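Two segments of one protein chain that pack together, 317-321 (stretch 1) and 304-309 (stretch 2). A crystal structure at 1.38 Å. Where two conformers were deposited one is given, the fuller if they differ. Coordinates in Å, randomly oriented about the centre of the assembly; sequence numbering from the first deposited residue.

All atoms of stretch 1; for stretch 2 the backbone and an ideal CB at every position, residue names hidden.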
# COMPACT_ATOMS: atom_id res chain seq x y z
N ILE A 317 -10.23 -20.96 5.31
CA ILE A 317 -9.31 -19.82 5.36
C ILE A 317 -8.81 -19.54 6.78
O ILE A 317 -9.58 -19.62 7.75
CB ILE A 317 -10.02 -18.59 4.75
CG1 ILE A 317 -9.10 -17.38 4.66
CG2 ILE A 317 -11.25 -18.23 5.54
CD1 ILE A 317 -9.78 -16.18 3.96
N LYS A 318 -7.52 -19.22 6.88
CA LYS A 318 -6.93 -18.83 8.16
C LYS A 318 -6.58 -17.35 8.11
O LYS A 318 -6.38 -16.78 7.04
CB LYS A 318 -5.68 -19.65 8.46
CG LYS A 318 -5.96 -21.13 8.70
CD LYS A 318 -4.80 -21.83 9.40
CE LYS A 318 -3.90 -22.58 8.42
NZ LYS A 318 -4.58 -23.78 7.85
N TYR A 319 -6.47 -16.74 9.27
CA TYR A 319 -6.26 -15.29 9.36
C TYR A 319 -5.06 -14.95 10.23
O TYR A 319 -4.68 -15.69 11.15
CB TYR A 319 -7.48 -14.64 9.99
CG TYR A 319 -8.78 -14.90 9.24
CD1 TYR A 319 -8.99 -14.34 8.01
CD2 TYR A 319 -9.78 -15.67 9.78
CE1 TYR A 319 -10.15 -14.54 7.31
CE2 TYR A 319 -10.96 -15.88 9.08
CZ TYR A 319 -11.13 -15.30 7.85
OH TYR A 319 -12.29 -15.45 7.12
N TYR A 320 -4.48 -13.79 9.94
CA TYR A 320 -3.47 -13.23 10.83
C TYR A 320 -4.10 -12.44 11.97
O TYR A 320 -5.30 -12.20 12.00
CB TYR A 320 -2.51 -12.37 10.04
CG TYR A 320 -1.64 -13.19 9.12
CD1 TYR A 320 -0.94 -14.30 9.60
CD2 TYR A 320 -1.55 -12.89 7.79
CE1 TYR A 320 -0.14 -15.07 8.75
CE2 TYR A 320 -0.74 -13.65 6.92
CZ TYR A 320 -0.05 -14.75 7.42
OH TYR A 320 0.76 -15.53 6.60
N SER A 321 -3.27 -12.08 12.95
CA SER A 321 -3.74 -11.43 14.14
C SER A 321 -3.87 -9.90 13.99
O SER A 321 -3.24 -9.28 13.12
CB SER A 321 -2.77 -11.69 15.30
OG SER A 321 -1.51 -11.08 15.06
N UNK A 304 -1.85 -5.37 1.97
CA UNK A 304 -1.73 -6.50 2.87
C UNK A 304 -3.11 -7.15 2.99
O UNK A 304 -4.05 -6.70 2.34
CB UNK A 304 -1.19 -6.07 4.24
N UNK A 305 -3.24 -8.19 3.81
CA UNK A 305 -4.51 -8.92 3.89
C UNK A 305 -4.65 -9.56 5.26
O UNK A 305 -3.64 -9.94 5.85
CB UNK A 305 -4.60 -9.98 2.79
N UNK A 306 -5.87 -9.63 5.79
CA UNK A 306 -6.09 -10.33 7.04
C UNK A 306 -5.82 -11.84 6.81
O UNK A 306 -5.48 -12.51 7.72
CB UNK A 306 -7.51 -10.09 7.55
N UNK A 307 -6.32 -12.30 5.69
CA UNK A 307 -6.23 -13.69 5.38
C UNK A 307 -4.78 -14.13 5.34
O UNK A 307 -3.91 -13.41 4.86
CB UNK A 307 -6.93 -13.99 4.05
N UNK A 308 -4.55 -15.30 5.93
CA UNK A 308 -3.27 -15.96 5.93
C UNK A 308 -3.27 -17.01 4.84
O UNK A 308 -2.32 -17.77 4.69
CB UNK A 308 -2.96 -16.58 7.30
N UNK A 309 -4.36 -17.04 4.07
CA UNK A 309 -4.47 -17.96 2.95
C UNK A 309 -4.32 -17.08 1.65
O UNK A 309 -3.25 -16.54 1.43
CB UNK A 309 -5.79 -18.72 2.99

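Stretch 1 runs past stretch 2 with Tyr319 and position 307 as the single bridged pair, their CA atoms 4.3 Å apart.

At position 304 the backbone is extended and the ideal CB has no atom of stretch 1 within 5.5 Å; stretch 1 sets almost no condition here. The residue is Asp304, whose OD1 accepts a hydrogen bond from the backbone N of position 305 at 2.8 Å. Position 305 is likewise extended, with CB pointing sideways into space that stretch 1 leaves empty, and many residues would be compatible. It is Ala305, which meets stretch 1 mainly through its backbone: its O lies 4.1 Å from CD2 of Tyr320, at the edge of that ring.

Position 306, with phi/psi of -66/-43, directs its carbonyl at stretch 1, where its O accepts a hydrogen bond from N of Tyr320 at 2.8 Å. Its CB points sideways, 4.5 Å from CD1 of Tyr319, so an apolar side chain, branched or not, would suit the flank of that ring. The deposited Ile306 places CG2 3.9 Å from Tyr319 CD1, while CD1 of the isoleucine leads away.

At position 307 the ideal CB is 3.6 Å from CD1 of Ile317 and 4.1 Å from O of Lys318. The proximity of Ile317 favours a small residue, such as alanine, serine or cysteine. Ser307, in the t rotamer, brings OG to 3.4 Å from Ile317 CD1, and the same OG accepts a hydrogen bond from the backbone N of position 309 at 2.9 Å, tying the turn together.

Position 308 points its CB toward stretch 1, and the space is tight: the ideal CB is 3.4 Å from both Lys318 O and Tyr320 CZ. Glycine would fit but would forgo contact with the ring; alanine fills the gap, and a longer side chain would need a way past the tyrosine. The residue is Ala308. Its CB sits over one face of the Tyr320 ring, 3.6 Å from the ring centroid and 13° off the normal, a CH-pi contact, while its N donates a short hydrogen bond to Lys318 O at 2.6 Å.

At position 309 CB again points toward stretch 1, 4.3 Å from the backbone N of Lys318, a donor that invites a short acceptor; serine, threonine, asparagine or aspartate could be considered. Ser309 answers with chi1 in m, and its OG accepts a nearly linear hydrogen bond from Lys318 N at 3.0 Å.

Stretch 2, residues 304-309: DAISAS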
# COMPACT_ATOMS: atom_id res chain seq x y z
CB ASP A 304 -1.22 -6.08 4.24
CG ASP A 304 -0.27 -7.11 4.84
OD1 ASP A 304 -0.61 -8.32 4.85
OD2 ASP A 304 0.82 -6.70 5.28
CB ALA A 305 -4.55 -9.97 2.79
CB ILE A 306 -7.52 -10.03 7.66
CG1 ILE A 306 -7.72 -8.52 7.84
CG2 ILE A 306 -7.69 -10.74 8.98
CD1 ILE A 306 -9.12 -8.15 8.33
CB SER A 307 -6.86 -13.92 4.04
OG SER A 307 -6.55 -15.21 3.62
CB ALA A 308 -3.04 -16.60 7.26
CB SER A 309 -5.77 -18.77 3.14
OG SER A 309 -5.77 -19.49 4.42
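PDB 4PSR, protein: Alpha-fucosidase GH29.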